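Local atomic coordinates of inosine-uridine preferring nucleoside hydrolase family protein (Bacillus anthracis, PDB entry 2C40), a protein that holds a calcium ion and alpha-D-ribofuranose together in one pocket of a nucleoside hydrolase family alpha/beta fold. Residues A[5-10]-A[31-36]; A[45-50]-A[82-87]; A[53-58]-A[88-93]; A[59-64]-A[97-102]; A[104-109]-A[131-136]. All blocks are in the same frame, centred on the assembly; numbering follows the deposited sequence. Where two conformers were deposited one is given.

Contact 1 of 5, residues A[5-10]-A[31-36]; sequences YFNHDG and GVSVIP. With CA (calcium ion), chain C.
Phe6 and His8 carry the backbone ladder between strands 5-8 and 31-34. Phe6 N donates to Gly31 O, and Phe6 O takes the N-H of Ser33 at 2.9 Å. His8 repeats the pattern two residues on, giving its N-H to Ser33 O and receiving Ile35 N on its own O at 2.9 Å. This is regular parallel pairing, with the strand directions only 11° apart. On the side of the sheet that carries Tyr5 and Ser33, the hydroxyls add a further bond, Tyr5 OH to Ser33 OG at 2.8 Å, with OG near the ring plane. CG of Tyr5 stands anti to its backbone N (chi1 -175°), and the ring passes over Gly31, which has no side chain in its way. Tyr5 OH also bonds to His108 ND1. On the other side of the sheet, His8 has CG between its backbone N and carbonyl carbon (chi1 72°), which leans the ring toward strand 31-34. Its ND1 accepts Gly10 N in the ring plane at 3.0 Å, while NE2 sits 3.7 Å from Val34 CG2 and bonds to Ser48 OG. The Phe6 ring meets the CG1 methyl of Val32 more loosely. Past the strand ends, Asp9 rests CB against Ile35 CG2 at 3.7 Å and sends its carboxylate away from that segment: OD1 accepts from Asp38 N, and OD2 binds the calcium ion at 2.3 Å. Asp14, Thr125 and Asp247 also bind the metal, and alpha-D-ribofuranose touches Asp9. The arrangement is a beta-alpha-beta unit, strand 2-8, helix 12-21 and strand 27-34, with the calcium site just beyond the C-terminal ends of its parallel strands.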
# COMPACT_ATOMS: atom_id res chain seq x y z
N TYR A 5 -18.73 20.43 9.28
CA TYR A 5 -18.65 19.15 9.96
C TYR A 5 -18.41 18.09 8.90
O TYR A 5 -19.17 18.00 7.96
CB TYR A 5 -19.95 18.86 10.72
CG TYR A 5 -19.86 17.62 11.52
CD1 TYR A 5 -19.91 16.36 10.91
CD2 TYR A 5 -19.74 17.67 12.92
CE1 TYR A 5 -19.81 15.16 11.68
CE2 TYR A 5 -19.65 16.51 13.67
CZ TYR A 5 -19.69 15.26 13.03
OH TYR A 5 -19.59 14.11 13.79
N PHE A 6 -17.36 17.28 9.10
CA PHE A 6 -16.85 16.32 8.12
C PHE A 6 -17.05 14.87 8.59
O PHE A 6 -16.44 14.46 9.58
CB PHE A 6 -15.35 16.60 7.92
CG PHE A 6 -14.67 15.74 6.92
CD1 PHE A 6 -13.34 15.43 7.08
CD2 PHE A 6 -15.32 15.26 5.80
CE1 PHE A 6 -12.67 14.64 6.17
CE2 PHE A 6 -14.66 14.46 4.88
CZ PHE A 6 -13.34 14.14 5.05
N ASN A 7 -17.88 14.12 7.86
CA ASN A 7 -18.07 12.67 8.07
C ASN A 7 -17.41 11.92 6.90
O ASN A 7 -17.73 12.18 5.75
CB ASN A 7 -19.58 12.35 8.21
CG ASN A 7 -19.86 10.90 8.61
OD1 ASN A 7 -19.94 10.57 9.81
ND2 ASN A 7 -20.02 10.03 7.62
N HIS A 8 -16.47 11.02 7.18
CA HIS A 8 -15.74 10.32 6.10
C HIS A 8 -15.64 8.85 6.39
O HIS A 8 -15.82 8.44 7.52
CB HIS A 8 -14.34 10.93 5.86
CG HIS A 8 -13.30 10.66 6.93
ND1 HIS A 8 -12.53 9.51 6.96
CD2 HIS A 8 -12.85 11.44 7.94
CE1 HIS A 8 -11.69 9.59 7.97
NE2 HIS A 8 -11.86 10.75 8.59
N ASP A 9 -15.34 8.05 5.36
CA ASP A 9 -15.15 6.61 5.61
C ASP A 9 -13.75 6.07 5.35
O ASP A 9 -13.60 4.95 4.95
CB ASP A 9 -16.21 5.77 4.91
CG ASP A 9 -16.11 5.80 3.41
OD1 ASP A 9 -16.72 4.90 2.80
OD2 ASP A 9 -15.44 6.71 2.86
N GLY A 10 -12.75 6.91 5.55
CA GLY A 10 -11.37 6.48 5.75
C GLY A 10 -10.67 5.77 4.61
O GLY A 10 -9.67 5.13 4.86
N GLY A 31 -16.12 19.54 13.67
CA GLY A 31 -16.17 18.18 14.10
C GLY A 31 -15.74 17.29 12.96
O GLY A 31 -15.93 17.62 11.80
N VAL A 32 -15.17 16.14 13.31
CA VAL A 32 -14.82 15.12 12.34
C VAL A 32 -15.38 13.84 12.89
O VAL A 32 -15.37 13.67 14.10
CB VAL A 32 -13.30 15.04 12.13
CG1 VAL A 32 -12.95 14.00 11.11
CG2 VAL A 32 -12.76 16.37 11.67
N SER A 33 -15.92 12.99 12.04
CA SER A 33 -16.30 11.63 12.43
C SER A 33 -16.05 10.58 11.35
O SER A 33 -15.96 10.88 10.15
CB SER A 33 -17.76 11.62 12.90
OG SER A 33 -18.59 12.20 11.94
N VAL A 34 -15.85 9.35 11.81
CA VAL A 34 -15.43 8.28 10.90
C VAL A 34 -16.50 7.22 10.91
O VAL A 34 -16.89 6.76 11.96
CB VAL A 34 -14.08 7.66 11.31
CG1 VAL A 34 -13.62 6.58 10.29
CG2 VAL A 34 -13.02 8.73 11.50
N ILE A 35 -16.92 6.81 9.71
CA ILE A 35 -17.84 5.67 9.58
C ILE A 35 -17.07 4.50 8.94
O ILE A 35 -16.34 4.67 7.96
CB ILE A 35 -19.19 6.05 8.81
CG1 ILE A 35 -20.21 4.90 8.94
CG2 ILE A 35 -18.93 6.46 7.34
CD1 ILE A 35 -21.52 5.16 8.25
N PRO A 36 -17.20 3.29 9.53
CA PRO A 36 -16.45 2.13 9.04
C PRO A 36 -17.02 1.48 7.75
O PRO A 36 -17.38 0.30 7.74
CB PRO A 36 -16.46 1.21 10.28
CG PRO A 36 -17.75 1.44 10.89
CD PRO A 36 -17.97 2.95 10.75
CA CA C . -14.95 7.79 0.85
O HOH W 1 -16.51 5.93 0.42

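Contact 2 of 5, residues A[45-50]-A[82-87]; sequences MSASRK and FYVDAL
Lys50 reaches across to Asp85 and holds it at two oxygens. Its NZ makes a salt bridge to Asp85 OD1 at 2.9 Å, approaching from well above the carboxylate plane (49° out of it), and a second hydrogen bond to the backbone Asp85 O at 3.1 Å. The lysine chain is extended beyond CG and crosses the Asp85 side chain at about a right angle, laying CE as well as NZ beside OD1. CG of Asp85 is anti to its backbone N (chi1 -173°), which carries CG toward helix 45-50; chi2 then sets OD1 against Lys50 NZ and 3.1 Å from Ser46 CB. Ser46 OG turns back to bond Glu42 O in its own helix. Next to this, Ala47 is the point of closest backbone approach: its CA is 4.5 Å from Asp85 CA, a spacing that its small side chain permits. The methyl of Ala47 faces the Asp85 backbone, and Val84 CG1 lies 4.4 Å from Ala47 CB. Asn91 bonds both partners directly, its OD1 taking Lys50 NZ and its ND2 giving to Asp85 O, so the lysine and the Asp85 carbonyl share one amide. Leu15 of helix 12-21 packs on both Ala47 and Val84. Met45 and Ser48 turn the other way, onto strands 62-64 and 27-34, while Phe82 and Tyr83 pack on Pro232 and Ala229 of the second subunit.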
# COMPACT_ATOMS: atom_id res chain seq x y z
N MET A 45 -9.70 5.93 12.44
CA MET A 45 -9.72 6.79 13.62
C MET A 45 -8.33 7.26 13.91
O MET A 45 -8.12 8.46 13.99
CB MET A 45 -10.25 6.04 14.84
CG MET A 45 -11.69 5.91 14.83
SD MET A 45 -12.51 7.52 15.03
CE MET A 45 -13.97 6.92 14.36
N SER A 46 -7.37 6.32 14.06
CA SER A 46 -5.99 6.72 14.39
C SER A 46 -5.45 7.66 13.33
O SER A 46 -4.90 8.68 13.67
CB SER A 46 -4.98 5.58 14.46
OG SER A 46 -5.48 4.48 15.14
N ALA A 47 -5.56 7.27 12.06
CA ALA A 47 -5.01 8.09 10.97
C ALA A 47 -5.55 9.53 10.96
O ALA A 47 -4.77 10.49 10.80
CB ALA A 47 -5.24 7.40 9.58
N SER A 48 -6.87 9.66 11.16
CA SER A 48 -7.53 11.01 11.31
C SER A 48 -6.96 11.81 12.48
O SER A 48 -6.65 12.99 12.33
CB SER A 48 -9.04 10.88 11.55
OG SER A 48 -9.62 10.09 10.54
N ARG A 49 -6.82 11.17 13.63
CA ARG A 49 -6.25 11.84 14.79
C ARG A 49 -4.82 12.29 14.59
O ARG A 49 -4.47 13.40 14.98
CB ARG A 49 -6.38 10.96 16.04
CG ARG A 49 -7.87 10.80 16.47
CD ARG A 49 -8.06 9.58 17.35
NE ARG A 49 -7.38 9.76 18.62
CZ ARG A 49 -6.98 8.79 19.44
NH1 ARG A 49 -7.12 7.51 19.12
NH2 ARG A 49 -6.42 9.11 20.61
N LYS A 50 -4.00 11.44 13.99
CA LYS A 50 -2.58 11.76 13.70
C LYS A 50 -2.46 12.85 12.61
O LYS A 50 -1.52 13.65 12.59
CB LYS A 50 -1.82 10.51 13.23
CG LYS A 50 -1.81 9.34 14.23
CD LYS A 50 -0.95 8.20 13.74
CE LYS A 50 -1.19 6.97 14.56
NZ LYS A 50 -0.43 5.83 14.02
N PHE A 82 -5.08 1.18 7.14
CA PHE A 82 -3.97 0.53 7.85
C PHE A 82 -2.65 1.06 7.37
O PHE A 82 -1.77 1.37 8.15
CB PHE A 82 -4.00 -0.99 7.73
CG PHE A 82 -5.10 -1.64 8.54
CD1 PHE A 82 -6.27 -2.10 7.94
CD2 PHE A 82 -4.98 -1.75 9.93
CE1 PHE A 82 -7.29 -2.69 8.69
CE2 PHE A 82 -5.99 -2.36 10.70
CZ PHE A 82 -7.14 -2.82 10.08
N TYR A 83 -2.56 1.27 6.07
CA TYR A 83 -1.35 1.72 5.45
C TYR A 83 -1.11 3.16 5.72
O TYR A 83 -0.01 3.51 6.12
CB TYR A 83 -1.34 1.40 3.94
CG TYR A 83 -1.87 -0.01 3.63
CD1 TYR A 83 -2.69 -0.24 2.52
CD2 TYR A 83 -1.63 -1.08 4.50
CE1 TYR A 83 -3.20 -1.51 2.26
CE2 TYR A 83 -2.15 -2.36 4.25
CZ TYR A 83 -2.93 -2.56 3.13
OH TYR A 83 -3.41 -3.81 2.88
N VAL A 84 -2.12 4.01 5.57
CA VAL A 84 -1.93 5.43 5.83
C VAL A 84 -1.53 5.66 7.30
O VAL A 84 -0.59 6.41 7.57
CB VAL A 84 -3.16 6.28 5.46
CG1 VAL A 84 -2.93 7.73 5.85
CG2 VAL A 84 -3.44 6.16 3.97
N ASP A 85 -2.20 4.96 8.22
CA ASP A 85 -1.92 5.01 9.69
C ASP A 85 -0.51 4.59 10.06
O ASP A 85 0.08 5.07 11.07
CB ASP A 85 -2.90 4.07 10.40
CG ASP A 85 -2.83 4.17 11.88
OD1 ASP A 85 -2.73 5.32 12.37
OD2 ASP A 85 -2.86 3.10 12.53
N ALA A 86 0.04 3.68 9.26
CA ALA A 86 1.40 3.21 9.48
C ALA A 86 2.48 4.06 8.83
O ALA A 86 3.63 3.75 9.00
CB ALA A 86 1.56 1.76 9.07
N LEU A 87 2.14 5.15 8.14
CA LEU A 87 3.15 5.98 7.48
C LEU A 87 4.01 6.80 8.52
O LEU A 87 3.46 7.38 9.48
CB LEU A 87 2.48 6.92 6.46
CG LEU A 87 1.89 6.39 5.16
CD1 LEU A 87 1.28 7.54 4.42
CD2 LEU A 87 2.91 5.67 4.29

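Contact 3 of 5, residues A[53-58]-A[88-93]; sequences DRFGKN and PILNES
The last turn of helix 41-55 meets the short helical turn near 88-91, whose own backbone bonds are poor, through Arg54 and Phe55 on one side and Ile89, Leu90 and Glu92 on the other. Arg54 was modelled in two conformers, and its bonds are those of one of them. In it NH1 has two partners: Ile89 O at 2.7 Å, met in the carbonyl plane on a lone pair, and Glu92 OE1 at 2.7 Å, met on the anti side of the carboxylate. NH2 adds a weak bond to the same OE1 at 3.2 Å. The guanidinium and carboxylate planes are 43° apart, so this is not a flat, two-pronged pairing. Glu92 is extended beyond CG, and its OE1 is shared, since Arg216 of the second subunit makes a salt bridge to it through NE; this places the contact at the subunit interface of the assembly. The CD1 methyl of Ile89 lies over the centre of one face of the Arg54 guanidinium. Here the helix is about to end, Gly56 being the first residue to leave helical angles, and Phe55 turns its ring back under the arginine, with Arg54 CG over the centre of one ring face. CZ of the Phe55 ring touches Ile89 CD1 at 3.6 Å and CE1 comes to 4.2 Å from Leu90 CD2. Phe19 meets the Phe55 ring edge-to-face, and Phe223 of helix 219-229 packs on it as well.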
# COMPACT_ATOMS: atom_id res chain seq x y z
N ASP A 53 -3.28 16.03 14.48
CA ASP A 53 -2.09 16.37 15.25
C ASP A 53 -0.99 17.02 14.42
O ASP A 53 -0.49 18.09 14.76
CB ASP A 53 -1.45 15.12 15.90
CG ASP A 53 -2.22 14.61 17.09
OD1 ASP A 53 -3.31 15.10 17.36
OD2 ASP A 53 -1.72 13.69 17.75
N ARG A 54 -0.58 16.35 13.34
CA ARG A 54 0.58 16.81 12.58
C ARG A 54 0.26 18.05 11.74
O ARG A 54 1.07 18.98 11.68
CB ARG A 54 1.10 15.71 11.68
CG ARG A 54 2.35 16.10 10.90
CD ARG A 54 3.59 15.35 11.37
NE ARG A 54 4.82 15.96 10.85
CZ ARG A 54 6.00 15.34 10.73
NH1 ARG A 54 6.12 14.05 11.05
NH2 ARG A 54 7.05 16.01 10.24
N PHE A 55 -0.92 18.07 11.13
CA PHE A 55 -1.22 19.04 10.10
C PHE A 55 -2.40 19.95 10.42
O PHE A 55 -2.74 20.82 9.62
CB PHE A 55 -1.51 18.29 8.79
CG PHE A 55 -0.36 17.48 8.28
CD1 PHE A 55 -0.53 16.13 7.97
CD2 PHE A 55 0.89 18.06 8.05
CE1 PHE A 55 0.51 15.37 7.48
CE2 PHE A 55 1.94 17.29 7.55
CZ PHE A 55 1.74 15.95 7.27
N GLY A 56 -3.00 19.79 11.59
CA GLY A 56 -4.18 20.57 11.96
C GLY A 56 -3.80 21.83 12.71
O GLY A 56 -2.62 22.05 12.96
N LYS A 57 -4.81 22.64 13.05
CA LYS A 57 -4.64 23.92 13.76
C LYS A 57 -5.28 23.86 15.17
O LYS A 57 -4.62 23.59 16.16
CB LYS A 57 -5.26 25.04 12.93
N ASN A 58 -6.57 24.12 15.27
CA ASN A 58 -7.21 24.21 16.57
C ASN A 58 -7.35 22.80 17.16
O ASN A 58 -7.05 21.80 16.48
CB ASN A 58 -8.56 24.95 16.45
N PRO A 88 5.35 6.82 8.33
CA PRO A 88 6.23 7.43 9.33
C PRO A 88 5.91 8.91 9.61
O PRO A 88 5.90 9.33 10.77
CB PRO A 88 7.61 7.26 8.71
CG PRO A 88 7.45 6.07 7.78
CD PRO A 88 6.13 6.27 7.19
N ILE A 89 5.62 9.67 8.57
CA ILE A 89 5.22 11.06 8.74
C ILE A 89 4.18 11.21 9.87
O ILE A 89 4.24 12.15 10.62
CB ILE A 89 4.76 11.72 7.38
CG1 ILE A 89 3.92 12.95 7.59
CG2 ILE A 89 3.85 10.84 6.57
CD1 ILE A 89 4.65 14.07 8.13
N LEU A 90 3.26 10.25 9.97
CA LEU A 90 2.15 10.28 10.93
C LEU A 90 2.46 9.70 12.31
O LEU A 90 1.67 9.85 13.23
CB LEU A 90 0.96 9.50 10.35
CG LEU A 90 0.28 10.17 9.17
CD1 LEU A 90 -1.03 9.42 8.83
CD2 LEU A 90 0.02 11.65 9.45
N ASN A 91 3.59 8.99 12.41
CA ASN A 91 4.02 8.30 13.63
C ASN A 91 5.29 8.91 14.24
O ASN A 91 5.75 8.45 15.29
CB ASN A 91 4.29 6.83 13.32
CG ASN A 91 3.03 6.09 12.96
OD1 ASN A 91 2.20 5.81 13.81
ND2 ASN A 91 2.87 5.80 11.69
N GLU A 92 5.83 9.92 13.59
CA GLU A 92 7.06 10.54 14.01
C GLU A 92 7.00 11.13 15.45
O GLU A 92 8.00 11.08 16.16
CB GLU A 92 7.50 11.63 13.00
CG GLU A 92 8.97 12.02 13.21
CD GLU A 92 9.51 13.05 12.25
OE1 GLU A 92 8.76 13.56 11.41
OE2 GLU A 92 10.72 13.36 12.37
N SER A 93 5.83 11.66 15.86
CA SER A 93 5.62 12.29 17.19
C SER A 93 5.56 11.31 18.33
O SER A 93 5.73 11.67 19.49
CB SER A 93 4.28 13.04 17.25
OG SER A 93 4.14 13.94 16.18

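Contact 4 of 5, residues A[59-64]-A[97-102]; sequences TIEVAA and VTHVAA
Val62 O is approached by two groups from segment 97-102. Ala101 N donates to Val62 O at 2.9 Å, from well above the carbonyl plane (54° out of it). Val100 points its CA-H at the same oxygen, with Val100 CA 3.2 Å from Val62 O. Val62 N in turn bonds His99 O at 3.0 Å, in the plane of that carbonyl, so the two bonds of Val62 bracket Val100 in a single beta bridge. Strand 62-64 is the outermost strand at this end of the sheet within the chain, and the loop before helix 105-115 runs along it for just this bridge before diverging, the touching parts lying 46° apart. On its other flank Ala63 pairs with Val32 and Val34 of strand 27-34. Past the bridge, a water accepts Ala64 N and also lies close to Ala101 O. The methyls of Ala63 and Ala101 meet at 3.8 Å, and His108 of helix 105-115 packs on both. Toward the surface, Glu61 lays CB against His99 O, and its extended chain carries OE1 to 3.6 Å from Ala101 CA. OE2 comes near the plane of the His99 ring at its edge, with carboxylate and ring nearly perpendicular; the 4.1 Å from OE2 to ND1 is too long for a bond, though the nearby negative charge might favour a protonated histidine. Asp53 and Arg49 of helix 41-55 hold the loop backbone at Thr98, through its N and O respectively. The Thr98 hydroxyl is buried here with no polar partner in the model: OG1 lies 3.9 Å from Ile60 O, beyond bonding distance, and 4.0 Å from Val62 CG2.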
# COMPACT_ATOMS: atom_id res chain seq x y z
N THR A 59 -7.77 22.73 18.42
CA THR A 59 -8.07 21.47 19.11
C THR A 59 -9.45 21.00 18.60
O THR A 59 -10.40 21.74 18.67
CB THR A 59 -8.03 21.72 20.68
OG1 THR A 59 -7.25 20.74 21.35
CG2 THR A 59 -9.43 21.78 21.32
N ILE A 60 -9.53 19.82 17.97
CA ILE A 60 -10.83 19.18 17.69
C ILE A 60 -10.79 17.70 18.08
O ILE A 60 -9.75 17.17 18.42
CB ILE A 60 -11.27 19.29 16.19
CG1 ILE A 60 -10.21 18.76 15.24
CG2 ILE A 60 -11.57 20.75 15.83
CD1 ILE A 60 -10.71 18.63 13.84
N GLU A 61 -11.96 17.05 18.04
CA GLU A 61 -12.07 15.63 18.35
C GLU A 61 -12.64 14.85 17.18
O GLU A 61 -13.35 15.40 16.35
CB GLU A 61 -12.89 15.46 19.63
CG GLU A 61 -12.30 16.31 20.78
CD GLU A 61 -12.95 16.08 22.12
OE1 GLU A 61 -14.02 15.41 22.19
OE2 GLU A 61 -12.37 16.62 23.11
N VAL A 62 -12.31 13.57 17.14
CA VAL A 62 -12.79 12.66 16.10
C VAL A 62 -13.74 11.65 16.76
O VAL A 62 -13.35 10.97 17.70
CB VAL A 62 -11.61 11.93 15.38
CG1 VAL A 62 -12.09 11.09 14.23
CG2 VAL A 62 -10.60 12.93 14.86
N ALA A 63 -14.99 11.59 16.27
CA ALA A 63 -15.96 10.65 16.77
C ALA A 63 -16.02 9.40 15.92
O ALA A 63 -15.92 9.45 14.69
CB ALA A 63 -17.32 11.29 16.83
N ALA A 64 -16.23 8.28 16.58
CA ALA A 64 -16.43 6.99 15.95
C ALA A 64 -17.91 6.70 15.75
O ALA A 64 -18.68 6.75 16.72
CB ALA A 64 -15.77 5.89 16.84
N VAL A 97 -2.56 12.98 20.22
CA VAL A 97 -3.07 13.98 21.15
C VAL A 97 -4.56 14.21 20.98
O VAL A 97 -5.26 14.39 21.97
CB VAL A 97 -2.25 15.28 21.00
CG1 VAL A 97 -2.89 16.46 21.81
CG2 VAL A 97 -0.81 15.03 21.44
N THR A 98 -5.08 14.21 19.74
CA THR A 98 -6.49 14.56 19.56
C THR A 98 -7.33 13.39 20.07
O THR A 98 -7.00 12.21 19.91
CB THR A 98 -6.91 15.00 18.11
OG1 THR A 98 -7.71 14.00 17.47
CG2 THR A 98 -5.74 15.40 17.25
N HIS A 99 -8.43 13.75 20.72
CA HIS A 99 -9.22 12.81 21.44
C HIS A 99 -10.32 12.25 20.59
O HIS A 99 -10.89 12.93 19.75
CB HIS A 99 -9.82 13.49 22.66
CG HIS A 99 -8.83 13.85 23.70
ND1 HIS A 99 -8.72 15.12 24.22
CD2 HIS A 99 -7.91 13.09 24.35
CE1 HIS A 99 -7.78 15.13 25.15
NE2 HIS A 99 -7.27 13.92 25.25
N VAL A 100 -10.61 10.99 20.84
CA VAL A 100 -11.85 10.38 20.43
C VAL A 100 -12.99 11.04 21.21
O VAL A 100 -12.96 11.12 22.43
CB VAL A 100 -11.80 8.86 20.72
CG1 VAL A 100 -13.14 8.19 20.40
CG2 VAL A 100 -10.66 8.21 19.86
N ALA A 101 -14.00 11.52 20.49
CA ALA A 101 -15.18 12.12 21.12
C ALA A 101 -15.92 11.03 21.96
O ALA A 101 -15.84 9.82 21.64
CB ALA A 101 -16.07 12.73 20.07
N ALA A 102 -16.55 11.45 23.05
CA ALA A 102 -17.24 10.55 23.97
C ALA A 102 -18.47 9.92 23.32
O ALA A 102 -18.73 8.76 23.56
CB ALA A 102 -17.63 11.31 25.27
O HOH W 2 -16.60 8.70 19.52

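Contact 5 of 5, residues A[104-109]-A[131-136]; sequences PAHHHL and LARALY
Helices 105-109 and 131-136 cross at -58° with their axes 8.5 Å apart at the nearest point, and come closest in backbone at His106 and Ala134. Ala134 CB rests 3.8 Å from His106 O. Beside it the guanidinium of Arg133 lies flat on the His106 ring, centres 3.7 Å apart and planes 22° from parallel. The overlap is offset: CZ stands above the ring, displaced toward its rim, NH1 approaches NE2, and the aliphatic CG comes to 3.4 Å from ND1, so the arginine runs over the imidazole with its stem as well as its head. His106 CG lies between its backbone N and carbonyl carbon (chi1 64°), while Arg133 is bent at chi2 and chi3 to fold down on it. His107 CD2 covers the opposite ring face, and the imidazole is sandwiched. With a guanidinium so near, a second positive charge on His106 would probably be disfavoured. Ser67 OG accepts from Arg133 NH2 and so helps fix the end of the stack. On the other flank Leu109 CD2 meets Ala134 CB at 4.1 Å and lies 4.4 Å from Leu131 CD1. Leu109 and Leu131 both rest on Leu122 and Phe124 of strand 120-124, which lies between the two helices in the chain. Helix 178-186 packs against the second helix through Leu131, Ala132 and Tyr136, and Ala64 bonds by its backbone to Ala105 at the start of the first.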
# COMPACT_ATOMS: atom_id res chain seq x y z
N PRO A 104 -21.02 8.59 20.04
CA PRO A 104 -20.95 8.07 18.69
C PRO A 104 -21.24 9.17 17.65
O PRO A 104 -21.94 10.17 17.98
CB PRO A 104 -22.03 6.97 18.67
CG PRO A 104 -22.90 7.25 19.81
CD PRO A 104 -22.08 7.94 20.84
N ALA A 105 -20.75 8.97 16.42
CA ALA A 105 -20.79 10.00 15.39
C ALA A 105 -22.15 10.69 15.18
O ALA A 105 -22.20 11.90 15.06
CB ALA A 105 -20.29 9.41 14.05
N HIS A 106 -23.24 9.94 15.13
CA HIS A 106 -24.56 10.55 14.87
C HIS A 106 -25.01 11.48 15.99
O HIS A 106 -25.58 12.53 15.71
CB HIS A 106 -25.63 9.52 14.55
CG HIS A 106 -25.94 8.57 15.68
ND1 HIS A 106 -27.21 8.44 16.22
CD2 HIS A 106 -25.17 7.69 16.34
CE1 HIS A 106 -27.19 7.51 17.16
NE2 HIS A 106 -25.96 7.05 17.26
N HIS A 107 -24.71 11.10 17.24
CA HIS A 107 -24.94 11.93 18.39
C HIS A 107 -23.98 13.10 18.47
O HIS A 107 -24.38 14.22 18.78
CB HIS A 107 -24.83 11.09 19.67
CG HIS A 107 -26.01 10.22 19.93
ND1 HIS A 107 -26.07 9.34 20.98
CD2 HIS A 107 -27.19 10.09 19.27
CE1 HIS A 107 -27.24 8.73 20.99
NE2 HIS A 107 -27.93 9.16 19.95
N HIS A 108 -22.73 12.83 18.17
CA HIS A 108 -21.72 13.88 18.07
C HIS A 108 -22.14 14.96 17.06
O HIS A 108 -22.00 16.16 17.31
CB HIS A 108 -20.40 13.23 17.66
CG HIS A 108 -19.26 14.17 17.56
ND1 HIS A 108 -18.61 14.43 16.36
CD2 HIS A 108 -18.62 14.90 18.50
CE1 HIS A 108 -17.62 15.28 16.58
NE2 HIS A 108 -17.62 15.60 17.87
N LEU A 109 -22.63 14.52 15.92
CA LEU A 109 -23.07 15.42 14.87
C LEU A 109 -24.19 16.35 15.38
O LEU A 109 -24.13 17.57 15.22
CB LEU A 109 -23.49 14.60 13.66
CG LEU A 109 -24.27 15.19 12.48
CD1 LEU A 109 -23.66 16.43 12.00
CD2 LEU A 109 -24.24 14.14 11.39
N LEU A 131 -25.80 10.59 9.23
CA LEU A 131 -26.74 11.69 9.05
C LEU A 131 -28.22 11.26 9.06
O LEU A 131 -29.08 11.94 9.62
CB LEU A 131 -26.41 12.50 7.79
CG LEU A 131 -27.33 13.66 7.40
CD1 LEU A 131 -27.38 14.77 8.44
CD2 LEU A 131 -26.93 14.24 6.05
N ALA A 132 -28.56 10.19 8.36
CA ALA A 132 -29.92 9.66 8.38
C ALA A 132 -30.38 9.47 9.79
O ALA A 132 -31.49 9.85 10.20
CB ALA A 132 -29.94 8.30 7.62
N ARG A 133 -29.48 8.88 10.55
CA ARG A 133 -29.70 8.54 11.94
C ARG A 133 -29.85 9.77 12.84
O ARG A 133 -30.73 9.80 13.65
CB ARG A 133 -28.56 7.64 12.39
CG ARG A 133 -28.85 6.90 13.63
CD ARG A 133 -28.49 5.38 13.47
NE ARG A 133 -27.07 5.19 13.51
CZ ARG A 133 -26.39 4.70 14.54
NH1 ARG A 133 -26.99 4.28 15.66
NH2 ARG A 133 -25.07 4.58 14.43
N ALA A 134 -28.97 10.75 12.67
CA ALA A 134 -29.05 12.08 13.28
C ALA A 134 -30.40 12.73 13.05
O ALA A 134 -31.05 13.20 13.98
CB ALA A 134 -27.92 13.00 12.70
N LEU A 135 -30.83 12.69 11.80
CA LEU A 135 -32.11 13.26 11.39
C LEU A 135 -33.31 12.53 11.97
O LEU A 135 -34.29 13.14 12.41
CB LEU A 135 -32.19 13.25 9.88
CG LEU A 135 -31.20 14.22 9.21
CD1 LEU A 135 -31.04 13.82 7.77
CD2 LEU A 135 -31.71 15.68 9.32
N TYR A 136 -33.22 11.22 12.01
CA TYR A 136 -34.30 10.42 12.58
C TYR A 136 -34.53 10.78 14.07
O TYR A 136 -35.64 10.99 14.49
CB TYR A 136 -34.06 8.93 12.36
CG TYR A 136 -35.10 8.14 13.05
CD1 TYR A 136 -34.78 7.43 14.23
CD2 TYR A 136 -36.43 8.16 12.62
CE1 TYR A 136 -35.75 6.71 14.92
CE2 TYR A 136 -37.42 7.42 13.33
CZ TYR A 136 -37.05 6.71 14.47
OH TYR A 136 -37.99 5.99 15.22

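How the contacts relate
Contact 1 sits in the sheet, its centre about 8 Å from the chain centre, while contacts 2, 3 and 4 lie to one side of that centre. Contact 4 continues the same sheet one strand outward, since strands 27-34 and 62-64 are neighbours; the centres of contacts 1 and 4 are about 11 Å apart. Contacts 2 and 3 share helix 41-55, with centres about 10 Å apart, and both touch the second subunit. The centre of contact 5 is also about 11 Å from that of contact 1 but about 28 Å from that of contact 3. Along the chain, contact 1 closes before the rest open, contacts 2, 3 and 4 interleave, and contact 5 comes last. The layout thus runs from the calcium-bearing central strands out to the dimer interface.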